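Local coordinates for protein (sliding clamp) (Enterobacteria phage RB69, PDB 1B77) that probably encircles DNA as a ring of three subunits and tethers the phage DNA polymerase to it for processive replication, at residues K5-I10 / A42-E47; A9-F14 / K27-R32; G132-T137 / G151-E156; D136-T141 / F180-A185. One frame throughout, in Å; residues are numbered along the deposited sequence.

In the fold
The four contacts form two pairs along the chain, one in its N-terminal and one in its C-terminal half. Contacts 1 and 2 come first and share helix 5-15, which lies on the neighbouring strands 28-32 and 38-44 of a six-stranded antiparallel sheet; their centres are about 8 Å apart. Contacts 3 and 4, with centres about 9 Å apart, share Asp-136 and Thr-137 and lie at the end of and within the five-stranded sheet, where strand 137-143 sits between 146-152 and 178-183. The pairs do not touch: centres of contacts 1 and 3 are about 34 Å apart, and the nearest atoms of contacts 2 and 4 about 10 Å. One pair thus joins helix to sheet, the other mainly strand to strand, in two parts of an elongated ring subunit.

Contact 1: K5-I10 / A42-E47; sequences KDTIAI and ANISDE
In the N-terminal part of the DNA polymerase processivity-factor fold, helix 5-15 lies against strand 38-44 and the corner that follows it; Thr-7 meets Ile-44 at the end of the strand and Asp-46 in the corner. The hydroxyl OG1 of Thr-7 donates a short hydrogen bond of 2.6 Å to OD2 of Asp-46, reaching the carboxylate from its anti side and 29° out of its plane. With chi1 at -66°, OG1 of Thr-7 stands beside its own backbone N and anti to the carbonyl carbon, and it also meets CB of Ile-44 at 3.8 Å. The methyl CG2 of Thr-7 lies 4.1 Å from both CG2 and CD1 of Ile-44, the two side chains crossing at about a right angle. One turn further along the helix, Ile-10 puts CG2 4.3 Å from CB of Ala-42, a looser apolar touch. Ser-4, just before the segment, adds its OG as a second hydrogen-bond partner of Asp-46 OD2. The acidic side chain therefore sits by the first turn of the helix, where the helix dipole would be expected to favour its negative charge. A water completes the link to the corner: it donates to Thr-7 OG1 at 2.7 Å and accepts from the backbone N of Ser-45 at 2.9 Å.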
loop_
_atom_site.group_PDB
_atom_site.type_symbol
_atom_site.label_atom_id
_atom_site.label_comp_id
_atom_site.label_asym_id
_atom_site.label_seq_id
_atom_site.Cartn_x
_atom_site.Cartn_y
_atom_site.Cartn_z
ATOM N N LYS A 5 6.341 -10.759 22.031
ATOM C CA LYS A 5 5.483 -10.226 20.980
ATOM C C LYS A 5 4.113 -9.779 21.486
ATOM O O LYS A 5 3.521 -8.846 20.941
ATOM C CB LYS A 5 5.323 -11.258 19.857
ATOM C CG LYS A 5 6.560 -11.400 18.966
ATOM C CD LYS A 5 6.330 -10.785 17.586
ATOM C CE LYS A 5 7.608 -10.798 16.750
ATOM N NZ LYS A 5 7.378 -10.299 15.356
ATOM N N ASP A 6 3.602 -10.447 22.516
ATOM C CA ASP A 6 2.308 -10.073 23.085
ATOM C C ASP A 6 2.425 -8.697 23.738
ATOM O O ASP A 6 1.573 -7.824 23.548
ATOM C CB ASP A 6 1.863 -11.085 24.135
ATOM C CG ASP A 6 1.426 -12.392 23.529
ATOM O OD1 ASP A 6 0.480 -12.377 22.703
ATOM O OD2 ASP A 6 2.028 -13.431 23.884
ATOM N N THR A 7 3.482 -8.525 24.526
ATOM C CA THR A 7 3.729 -7.259 25.189
ATOM C C THR A 7 3.928 -6.185 24.125
ATOM O O THR A 7 3.331 -5.118 24.196
ATOM C CB THR A 7 4.981 -7.342 26.073
ATOM O OG1 THR A 7 4.727 -8.257 27.147
ATOM C CG2 THR A 7 5.339 -5.956 26.645
ATOM N N ILE A 8 4.759 -6.494 23.132
ATOM C CA ILE A 8 5.047 -5.576 22.039
ATOM C C ILE A 8 3.782 -5.139 21.318
ATOM O O ILE A 8 3.640 -3.971 20.948
ATOM C CB ILE A 8 6.017 -6.220 21.011
ATOM C CG1 ILE A 8 7.398 -6.420 21.658
ATOM C CG2 ILE A 8 6.120 -5.341 19.764
ATOM C CD1 ILE A 8 8.424 -7.130 20.770
ATOM N N ALA A 9 2.861 -6.075 21.116
ATOM C CA ALA A 9 1.612 -5.757 20.435
ATOM C C ALA A 9 0.773 -4.785 21.261
ATOM O O ALA A 9 0.129 -3.896 20.709
ATOM C CB ALA A 9 0.816 -7.037 20.149
ATOM N N ILE A 10 0.779 -4.940 22.581
ATOM C CA ILE A 10 -0.002 -4.031 23.404
ATOM C C ILE A 10 0.674 -2.668 23.450
ATOM O O ILE A 10 -0.002 -1.634 23.463
ATOM C CB ILE A 10 -0.198 -4.573 24.832
ATOM C CG1 ILE A 10 -0.987 -5.888 24.773
ATOM C CG2 ILE A 10 -0.968 -3.553 25.666
ATOM C CD1 ILE A 10 -1.163 -6.611 26.123
ATOM N N ALA A 42 -2.221 -2.117 31.421
ATOM C CA ALA A 42 -2.250 -3.556 31.248
ATOM C C ALA A 42 -1.167 -4.264 32.033
ATOM O O ALA A 42 -0.078 -3.724 32.238
ATOM C CB ALA A 42 -2.108 -3.895 29.767
ATOM N N ASN A 43 -1.484 -5.481 32.468
ATOM C CA ASN A 43 -0.538 -6.330 33.181
ATOM C C ASN A 43 0.130 -7.140 32.083
ATOM O O ASN A 43 -0.546 -7.641 31.190
ATOM C CB ASN A 43 -1.273 -7.272 34.135
ATOM C CG ASN A 43 -1.944 -6.545 35.263
ATOM O OD1 ASN A 43 -2.997 -6.970 35.745
ATOM N ND2 ASN A 43 -1.340 -5.453 35.710
ATOM N N ILE A 44 1.451 -7.258 32.142
ATOM C CA ILE A 44 2.190 -7.999 31.128
ATOM C C ILE A 44 2.954 -9.169 31.739
ATOM O O ILE A 44 3.125 -9.239 32.957
ATOM C CB ILE A 44 3.182 -7.071 30.375
ATOM C CG1 ILE A 44 4.072 -6.329 31.373
ATOM C CG2 ILE A 44 2.411 -6.084 29.513
ATOM C CD1 ILE A 44 5.102 -5.400 30.733
ATOM N N SER A 45 3.417 -10.084 30.893
ATOM C CA SER A 45 4.144 -11.254 31.375
ATOM C C SER A 45 5.648 -11.019 31.469
ATOM O O SER A 45 6.382 -11.862 31.992
ATOM C CB SER A 45 3.864 -12.458 30.470
ATOM O OG SER A 45 4.227 -12.175 29.129
ATOM N N ASP A 46 6.102 -9.876 30.962
ATOM C CA ASP A 46 7.517 -9.529 30.998
ATOM C C ASP A 46 7.799 -8.625 32.186
ATOM O O ASP A 46 6.936 -7.855 32.615
ATOM C CB ASP A 46 7.924 -8.817 29.707
ATOM C CG ASP A 46 7.761 -9.695 28.485
ATOM O OD1 ASP A 46 8.354 -10.791 28.475
ATOM O OD2 ASP A 46 7.049 -9.294 27.540
ATOM N N GLU A 47 9.013 -8.709 32.717
ATOM C CA GLU A 47 9.380 -7.886 33.856
ATOM C C GLU A 47 10.261 -6.722 33.428
ATOM O O GLU A 47 11.352 -6.935 32.909
ATOM C CB GLU A 47 10.125 -8.719 34.897
ATOM C CG GLU A 47 10.514 -7.909 36.125
ATOM C CD GLU A 47 9.325 -7.553 36.987
ATOM O OE1 GLU A 47 8.187 -7.525 36.458
ATOM O OE2 GLU A 47 9.505 -7.273 38.200
HETATM O O HOH W 1 2.603 -9.615 28.149
#

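Contact 2: A9-F14 / K27-R32; sequences AILKNF and KFIMTR
Helix 9-14 and strand 28-32 run almost parallel, their N-to-C directions 16° apart and their axes 9.5 Å apart at closest approach, with Leu-11 opposite Ile-29 and Phe-14 opposite Thr-31. The side chains meet by apolar contacts, with the Phe-14 ring also against the strand backbone. Ile-29 is the hub: its CD1 lies 4.0 Å from CD2 of Leu-11 and 4.1 Å from CG2 of Ile-10, and the ring of Phe-14 closes on it as well. In Ile-29 chi1 of 56° sets CG1 between the backbone N and the carbonyl carbon, and this branch meets CE2 of Phe-14 at 3.8 Å. The helix thereby seats on an outer strand of the six-stranded antiparallel sheet, in the helix-on-sheet build of DNA processivity factors; Ala-40 on strand 38-44 and Leu-61 on helix 57-64 touch Phe-14 and Leu-11 in turn. The Phe-14 ring turns its edge to the strand backbone, with C of Ile-29 and N of Met-30 lying in its plane. Its CE2 is 3.7 Å from CA of Met-30. The side chains of Phe-14 and Thr-31 pass each other antiparallel, and the methyl CG2 of Thr-31 comes obliquely to 3.5 Å from CD2 of Phe-14.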
loop_
_atom_site.group_PDB
_atom_site.type_symbol
_atom_site.label_atom_id
_atom_site.label_comp_id
_atom_site.label_asym_id
_atom_site.label_seq_id
_atom_site.Cartn_x
_atom_site.Cartn_y
_atom_site.Cartn_z
ATOM N N ALA A 9 2.861 -6.075 21.116
ATOM C CA ALA A 9 1.612 -5.757 20.435
ATOM C C ALA A 9 0.773 -4.785 21.261
ATOM O O ALA A 9 0.129 -3.896 20.709
ATOM C CB ALA A 9 0.816 -7.037 20.149
ATOM N N ILE A 10 0.779 -4.940 22.581
ATOM C CA ILE A 10 -0.002 -4.031 23.404
ATOM C C ILE A 10 0.674 -2.668 23.450
ATOM O O ILE A 10 -0.002 -1.634 23.463
ATOM C CB ILE A 10 -0.198 -4.573 24.832
ATOM C CG1 ILE A 10 -0.987 -5.888 24.773
ATOM C CG2 ILE A 10 -0.968 -3.553 25.666
ATOM C CD1 ILE A 10 -1.163 -6.611 26.123
ATOM N N LEU A 11 2.004 -2.661 23.461
ATOM C CA LEU A 11 2.741 -1.402 23.478
ATOM C C LEU A 11 2.494 -0.620 22.192
ATOM O O LEU A 11 2.530 0.613 22.183
ATOM C CB LEU A 11 4.243 -1.660 23.649
ATOM C CG LEU A 11 4.661 -1.922 25.093
ATOM C CD1 LEU A 11 6.109 -2.377 25.151
ATOM C CD2 LEU A 11 4.440 -0.634 25.908
ATOM N N LYS A 12 2.245 -1.344 21.108
ATOM C CA LYS A 12 1.980 -0.713 19.826
ATOM C C LYS A 12 0.608 -0.025 19.876
ATOM O O LYS A 12 0.423 1.032 19.275
ATOM C CB LYS A 12 2.031 -1.746 18.696
ATOM C CG LYS A 12 2.409 -1.144 17.344
ATOM C CD LYS A 12 2.524 -2.190 16.234
ATOM C CE LYS A 12 2.992 -1.543 14.910
ATOM N NZ LYS A 12 4.400 -0.991 14.968
ATOM N N ASN A 13 -0.349 -0.609 20.598
ATOM C CA ASN A 13 -1.667 0.019 20.723
ATOM C C ASN A 13 -1.511 1.291 21.560
ATOM O O ASN A 13 -2.130 2.310 21.270
ATOM C CB ASN A 13 -2.669 -0.933 21.390
ATOM C CG ASN A 13 -3.994 -0.248 21.744
ATOM O OD1 ASN A 13 -4.282 -0.004 22.917
ATOM N ND2 ASN A 13 -4.801 0.059 20.731
ATOM N N PHE A 14 -0.667 1.224 22.587
ATOM C CA PHE A 14 -0.402 2.375 23.455
ATOM C C PHE A 14 0.235 3.541 22.676
ATOM O O PHE A 14 -0.136 4.702 22.873
ATOM C CB PHE A 14 0.513 1.960 24.622
ATOM C CG PHE A 14 -0.198 1.240 25.752
ATOM C CD1 PHE A 14 -1.317 0.446 25.512
ATOM C CD2 PHE A 14 0.282 1.338 27.061
ATOM C CE1 PHE A 14 -1.947 -0.245 26.563
ATOM C CE2 PHE A 14 -0.338 0.655 28.113
ATOM C CZ PHE A 14 -1.458 -0.138 27.863
ATOM N N LYS A 27 5.582 -5.559 36.238
ATOM C CA LYS A 27 4.939 -6.226 35.110
ATOM C C LYS A 27 3.710 -5.443 34.737
ATOM O O LYS A 27 2.693 -6.019 34.368
ATOM C CB LYS A 27 4.540 -7.663 35.459
ATOM C CG LYS A 27 5.720 -8.619 35.420
ATOM C CD LYS A 27 5.363 -10.058 35.814
ATOM C CE LYS A 27 6.639 -10.874 35.956
ATOM N NZ LYS A 27 6.473 -12.352 35.908
ATOM N N PHE A 28 3.828 -4.119 34.807
ATOM C CA PHE A 28 2.709 -3.241 34.523
ATOM C C PHE A 28 3.079 -2.047 33.620
ATOM O O PHE A 28 4.135 -1.425 33.768
ATOM C CB PHE A 28 2.150 -2.748 35.858
ATOM C CG PHE A 28 1.010 -1.786 35.734
ATOM C CD1 PHE A 28 -0.256 -2.230 35.373
ATOM C CD2 PHE A 28 1.196 -0.433 36.010
ATOM C CE1 PHE A 28 -1.322 -1.343 35.292
ATOM C CE2 PHE A 28 0.139 0.465 35.931
ATOM C CZ PHE A 28 -1.126 0.007 35.571
ATOM N N ILE A 29 2.193 -1.742 32.677
ATOM C CA ILE A 29 2.399 -0.626 31.772
ATOM C C ILE A 29 1.137 0.227 31.679
ATOM O O ILE A 29 0.012 -0.271 31.823
ATOM C CB ILE A 29 2.781 -1.103 30.356
ATOM C CG1 ILE A 29 1.715 -2.055 29.823
ATOM C CG2 ILE A 29 4.144 -1.780 30.385
ATOM C CD1 ILE A 29 1.909 -2.448 28.383
ATOM N N MET A 30 1.332 1.518 31.458
ATOM C CA MET A 30 0.220 2.438 31.319
ATOM C C MET A 30 0.651 3.666 30.528
ATOM O O MET A 30 1.840 3.972 30.415
ATOM C CB MET A 30 -0.313 2.867 32.688
ATOM C CG MET A 30 0.682 3.622 33.560
ATOM S SD MET A 30 -0.084 4.213 35.099
ATOM C CE MET A 30 1.362 4.744 36.027
ATOM N N THR A 31 -0.330 4.365 29.978
ATOM C CA THR A 31 -0.056 5.560 29.212
ATOM C C THR A 31 -1.305 6.423 29.223
ATOM O O THR A 31 -2.397 5.963 29.575
ATOM C CB THR A 31 0.305 5.219 27.748
ATOM O OG1 THR A 31 0.735 6.409 27.071
ATOM C CG2 THR A 31 -0.903 4.636 27.020
ATOM N N ARG A 32 -1.138 7.681 28.850
ATOM C CA ARG A 32 -2.259 8.597 28.792
ATOM C C ARG A 32 -1.983 9.600 27.682
ATOM O O ARG A 32 -0.844 10.033 27.503
ATOM C CB ARG A 32 -2.439 9.303 30.138
ATOM C CG ARG A 32 -3.506 10.381 30.118
ATOM C CD ARG A 32 -3.931 10.804 31.522
ATOM N NE ARG A 32 -4.865 11.923 31.459
ATOM C CZ ARG A 32 -5.532 12.419 32.499
ATOM N NH1 ARG A 32 -5.377 11.894 33.710
ATOM N NH2 ARG A 32 -6.356 13.446 32.326
#

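Contact 3: G132-T137 / G151-E156; sequences GLQIDT and GYNKVE
Asp-136 and Thr-137 both face Tyr-152, a classic beta bulge where strands 137-143 and 146-152 begin and end their pairing. The packing is tight here. Tyr-152 N gives Thr-137 O a nearly straight bond of 2.8 Å (171° at the hydrogen), while Tyr-152 O receives two weak ones, from Asp-136 N at 3.0 Å and from Thr-137 N at 3.4 Å. Ile-135 lays CG2 3.6 Å from CA of Gly-151. Burial has a cost: Thr-137 OG1 is enclosed without a partner. Asp-136, its CG between the backbone N and the carbonyl carbon (chi1 61°), brings its carboxylate to the turn after the strand, where OD1 accepts from Lys-154 N at 2.6 Å through its syn lone pair and OD2 rests 3.2 Å from CB of Lys-154. Asn-153 ND2 comes within 2.9 Å of Gln-134 O, close but at an angle too poor for a hydrogen bond. Buried Leu-133 packs on Trp-92 of the second subunit.

Toward solvent the contact thins. Exposed Val-155 merely brushes OD2 of Asp-136 with CG2, and the Lys-154 chain leads away so that its NZ bonds to the carbonyl of Ser-158. Asp-136 OD1 also lies near Tyr-152 O, another acceptor; the short bond from Lys-154 N probably offsets that repulsion and favours a charged carboxylate that anchors the turn.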
loop_
_atom_site.group_PDB
_atom_site.type_symbol
_atom_site.label_atom_id
_atom_site.label_comp_id
_atom_site.label_asym_id
_atom_site.label_seq_id
_atom_site.Cartn_x
_atom_site.Cartn_y
_atom_site.Cartn_z
ATOM N N GLY A 132 -16.311 5.244 7.438
ATOM C CA GLY A 132 -16.975 5.371 6.150
ATOM C C GLY A 132 -18.175 6.299 6.101
ATOM O O GLY A 132 -18.576 6.739 5.020
ATOM N N LEU A 133 -18.756 6.594 7.264
ATOM C CA LEU A 133 -19.919 7.477 7.354
ATOM C C LEU A 133 -19.565 8.759 8.100
ATOM O O LEU A 133 -20.448 9.496 8.531
ATOM C CB LEU A 133 -21.063 6.778 8.096
ATOM C CG LEU A 133 -21.728 5.554 7.467
ATOM C CD1 LEU A 133 -22.649 4.894 8.483
ATOM C CD2 LEU A 133 -22.502 5.979 6.232
ATOM N N GLN A 134 -18.272 9.014 8.244
ATOM C CA GLN A 134 -17.774 10.190 8.949
ATOM C C GLN A 134 -18.396 10.336 10.328
ATOM O O GLN A 134 -18.815 11.427 10.719
ATOM C CB GLN A 134 -18.027 11.476 8.155
ATOM C CG GLN A 134 -17.416 11.512 6.767
ATOM C CD GLN A 134 -18.346 10.931 5.735
ATOM O OE1 GLN A 134 -19.449 11.434 5.536
ATOM N NE2 GLN A 134 -17.912 9.863 5.072
ATOM N N ILE A 135 -18.479 9.230 11.058
ATOM C CA ILE A 135 -19.024 9.275 12.405
ATOM C C ILE A 135 -17.867 9.713 13.294
ATOM O O ILE A 135 -16.875 8.998 13.426
ATOM C CB ILE A 135 -19.539 7.890 12.858
ATOM C CG1 ILE A 135 -20.709 7.457 11.966
ATOM C CG2 ILE A 135 -19.974 7.949 14.326
ATOM C CD1 ILE A 135 -21.303 6.105 12.307
ATOM N N ASP A 136 -17.986 10.899 13.881
ATOM C CA ASP A 136 -16.937 11.426 14.741
ATOM C C ASP A 136 -17.319 11.381 16.218
ATOM O O ASP A 136 -16.513 11.725 17.090
ATOM C CB ASP A 136 -16.611 12.864 14.334
ATOM C CG ASP A 136 -17.804 13.797 14.474
ATOM O OD1 ASP A 136 -18.933 13.305 14.681
ATOM O OD2 ASP A 136 -17.612 15.030 14.357
ATOM N N THR A 137 -18.542 10.950 16.503
ATOM C CA THR A 137 -19.006 10.882 17.878
ATOM C C THR A 137 -20.095 9.837 18.044
ATOM O O THR A 137 -20.962 9.687 17.183
ATOM C CB THR A 137 -19.583 12.230 18.336
ATOM O OG1 THR A 137 -20.804 12.477 17.634
ATOM C CG2 THR A 137 -18.619 13.370 18.038
ATOM N N GLY A 151 -24.317 6.421 16.401
ATOM C CA GLY A 151 -23.188 7.135 15.829
ATOM C C GLY A 151 -23.651 8.354 15.060
ATOM O O GLY A 151 -24.601 8.274 14.282
ATOM N N TYR A 152 -22.980 9.484 15.270
ATOM C CA TYR A 152 -23.351 10.722 14.597
ATOM C C TYR A 152 -22.174 11.439 13.951
ATOM O O TYR A 152 -21.013 11.094 14.168
ATOM C CB TYR A 152 -23.980 11.711 15.582
ATOM C CG TYR A 152 -25.084 11.178 16.460
ATOM C CD1 TYR A 152 -24.801 10.421 17.598
ATOM C CD2 TYR A 152 -26.412 11.474 16.178
ATOM C CE1 TYR A 152 -25.823 9.981 18.437
ATOM C CE2 TYR A 152 -27.439 11.041 17.007
ATOM C CZ TYR A 152 -27.142 10.297 18.131
ATOM O OH TYR A 152 -28.168 9.883 18.945
ATOM N N ASN A 153 -22.500 12.452 13.154
ATOM C CA ASN A 153 -21.490 13.283 12.515
ATOM C C ASN A 153 -21.695 14.652 13.148
ATOM O O ASN A 153 -22.449 15.478 12.634
ATOM C CB ASN A 153 -21.708 13.383 11.007
ATOM C CG ASN A 153 -20.571 14.114 10.311
ATOM O OD1 ASN A 153 -20.116 15.157 10.776
ATOM N ND2 ASN A 153 -20.105 13.567 9.194
ATOM N N LYS A 154 -21.039 14.859 14.285
ATOM C CA LYS A 154 -21.112 16.097 15.055
ATOM C C LYS A 154 -20.984 17.366 14.203
ATOM O O LYS A 154 -21.642 18.376 14.466
ATOM C CB LYS A 154 -20.011 16.085 16.117
ATOM C CG LYS A 154 -19.991 17.286 17.047
ATOM C CD LYS A 154 -21.142 17.263 18.025
ATOM C CE LYS A 154 -20.972 18.342 19.070
ATOM N NZ LYS A 154 -22.058 18.284 20.088
ATOM N N VAL A 155 -20.142 17.307 13.178
ATOM C CA VAL A 155 -19.923 18.454 12.309
ATOM C C VAL A 155 -21.206 18.974 11.652
ATOM O O VAL A 155 -21.539 20.157 11.766
ATOM C CB VAL A 155 -18.898 18.121 11.212
ATOM C CG1 VAL A 155 -18.615 19.359 10.375
ATOM C CG2 VAL A 155 -17.611 17.601 11.845
ATOM N N GLU A 156 -21.928 18.087 10.976
ATOM C CA GLU A 156 -23.156 18.476 10.299
ATOM C C GLU A 156 -24.406 18.205 11.140
ATOM O O GLU A 156 -25.524 18.473 10.702
ATOM C CB GLU A 156 -23.265 17.722 8.972
ATOM C CG GLU A 156 -23.580 16.250 9.145
ATOM C CD GLU A 156 -23.571 15.483 7.834
ATOM O OE1 GLU A 156 -24.167 15.974 6.848
ATOM O OE2 GLU A 156 -22.975 14.380 7.801
#

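Contact 4: D136-T141 / F180-A185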
loop_
_atom_site.group_PDB
_atom_site.type_symbol
_atom_site.label_atom_id
_atom_site.label_comp_id
_atom_site.label_asym_id
_atom_site.label_seq_id
_atom_site.Cartn_x
_atom_site.Cartn_y
_atom_site.Cartn_z
ATOM N N ASP A 136 -17.986 10.899 13.881
ATOM C CA ASP A 136 -16.937 11.426 14.741
ATOM C C ASP A 136 -17.319 11.381 16.218
ATOM O O ASP A 136 -16.513 11.725 17.090
ATOM C CB ASP A 136 -16.611 12.864 14.334
ATOM C CG ASP A 136 -17.804 13.797 14.474
ATOM O OD1 ASP A 136 -18.933 13.305 14.681
ATOM O OD2 ASP A 136 -17.612 15.030 14.357
ATOM N N THR A 137 -18.542 10.950 16.503
ATOM C CA THR A 137 -19.006 10.882 17.878
ATOM C C THR A 137 -20.095 9.837 18.044
ATOM O O THR A 137 -20.962 9.687 17.183
ATOM C CB THR A 137 -19.583 12.230 18.336
ATOM O OG1 THR A 137 -20.804 12.477 17.634
ATOM C CG2 THR A 137 -18.619 13.370 18.038
ATOM N N ILE A 138 -20.044 9.110 19.153
ATOM C CA ILE A 138 -21.054 8.102 19.438
ATOM C C ILE A 138 -21.704 8.438 20.771
ATOM O O ILE A 138 -21.133 9.164 21.584
ATOM C CB ILE A 138 -20.455 6.679 19.542
ATOM C CG1 ILE A 138 -19.480 6.607 20.714
ATOM C CG2 ILE A 138 -19.755 6.312 18.248
ATOM C CD1 ILE A 138 -19.012 5.208 21.036
ATOM N N ALA A 139 -22.903 7.913 20.982
ATOM C CA ALA A 139 -23.629 8.126 22.222
ATOM C C ALA A 139 -24.175 6.792 22.722
ATOM O O ALA A 139 -24.857 6.076 21.988
ATOM C CB ALA A 139 -24.773 9.109 22.002
ATOM N N ILE A 140 -23.856 6.453 23.965
ATOM C CA ILE A 140 -24.337 5.211 24.560
ATOM C C ILE A 140 -25.535 5.603 25.416
ATOM O O ILE A 140 -25.406 6.367 26.377
ATOM C CB ILE A 140 -23.232 4.547 25.409
ATOM C CG1 ILE A 140 -21.975 4.373 24.546
ATOM C CG2 ILE A 140 -23.696 3.188 25.912
ATOM C CD1 ILE A 140 -20.738 3.949 25.307
ATOM N N THR A 141 -26.707 5.094 25.056
ATOM C CA THR A 141 -27.921 5.456 25.771
ATOM C C THR A 141 -28.881 4.299 26.046
ATOM O O THR A 141 -28.764 3.216 25.463
ATOM C CB THR A 141 -28.675 6.543 24.983
ATOM O OG1 THR A 141 -29.727 7.083 25.789
ATOM C CG2 THR A 141 -29.267 5.958 23.714
ATOM N N PHE A 180 -24.558 9.096 27.239
ATOM C CA PHE A 180 -23.129 9.365 27.355
ATOM C C PHE A 180 -22.506 9.541 25.979
ATOM O O PHE A 180 -22.583 8.650 25.133
ATOM C CB PHE A 180 -22.422 8.229 28.108
ATOM C CG PHE A 180 -22.925 8.019 29.512
ATOM C CD1 PHE A 180 -22.583 8.904 30.533
ATOM C CD2 PHE A 180 -23.734 6.929 29.819
ATOM C CE1 PHE A 180 -23.043 8.700 31.843
ATOM C CE2 PHE A 180 -24.193 6.721 31.123
ATOM C CZ PHE A 180 -23.846 7.606 32.132
ATOM N N VAL A 181 -21.883 10.696 25.771
ATOM C CA VAL A 181 -21.260 11.032 24.496
ATOM C C VAL A 181 -19.746 10.826 24.478
ATOM O O VAL A 181 -19.030 11.303 25.365
ATOM C CB VAL A 181 -21.559 12.497 24.129
ATOM C CG1 VAL A 181 -20.975 12.828 22.761
ATOM C CG2 VAL A 181 -23.050 12.731 24.160
ATOM N N ILE A 182 -19.263 10.132 23.452
ATOM C CA ILE A 182 -17.836 9.862 23.315
ATOM C C ILE A 182 -17.272 10.317 21.972
ATOM O O ILE A 182 -17.856 10.053 20.924
ATOM C CB ILE A 182 -17.540 8.351 23.492
ATOM C CG1 ILE A 182 -17.798 7.938 24.943
ATOM C CG2 ILE A 182 -16.100 8.037 23.096
ATOM C CD1 ILE A 182 -17.651 6.457 25.197
ATOM N N ASN A 183 -16.143 11.016 22.015
ATOM C CA ASN A 183 -15.487 11.479 20.801
ATOM C C ASN A 183 -14.823 10.244 20.196
ATOM O O ASN A 183 -13.917 9.665 20.788
ATOM C CB ASN A 183 -14.439 12.548 21.137
ATOM C CG ASN A 183 -13.575 12.931 19.933
ATOM O OD1 ASN A 183 -14.004 12.830 18.779
ATOM N ND2 ASN A 183 -12.352 13.389 20.204
ATOM N N MET A 184 -15.288 9.841 19.021
ATOM C CA MET A 184 -14.756 8.651 18.385
ATOM C C MET A 184 -13.244 8.647 18.222
ATOM O O MET A 184 -12.631 7.592 18.108
ATOM C CB MET A 184 -15.406 8.436 17.021
ATOM C CG MET A 184 -15.277 7.010 16.538
ATOM S SD MET A 184 -16.582 5.895 17.135
ATOM C CE MET A 184 -16.451 6.028 18.866
ATOM N N ALA A 185 -12.641 9.828 18.216
ATOM C CA ALA A 185 -11.197 9.924 18.052
ATOM C C ALA A 185 -10.449 9.365 19.255
ATOM O O ALA A 185 -9.237 9.144 19.181
ATOM C CB ALA A 185 -10.793 11.370 17.816
#
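The ring of Phe-180 lies obliquely by the carbonyl of Ile-140, CD2 3.9 Å from that O, and meets the ring of Phe-178 with the planes about 25° apart. The amide of Asn-183 brings OD1 to 3.2 Å from Asp-136 O, an approach of two acceptors. Between these flat groups strands 137-141 and 180-183 pair antiparallel in the five-stranded sheet. Ile-138 with Ile-182 and Ile-140 with Phe-180 are the hydrogen-bonded pairs; Phe-180 N is tilted 30° from the carbonyl plane of Ile-140. One face carries Ile-138, Ile-140, Phe-180 and Ile-182, and Leu-198 of strand 194-201 touches Ile-140 and Phe-180 there; the other bears Thr-137, Ala-139, Val-181 and Asn-183. Ile-138 and Ile-182 lie side by side, CG1 to CB 3.8 Å, and the CD1 atoms of Ile-140 and Ile-182 meet at 4.0 Å. Met-184 crosses Ile-138 at about a right angle; chi3 of -58° turns its CE back toward Ile-138, to 3.4 Å from CG2, tighter than usual for carbons. Where the strand gives way to a 3-10 turn, Met-184 N bonds to Asp-136 O at 3.0 Å from above its plane, and Ala-185 N bonds weakly to Asn-183 OD1. Each of the two facing oxygens thus has its own N-H, which would ease their mutual repulsion.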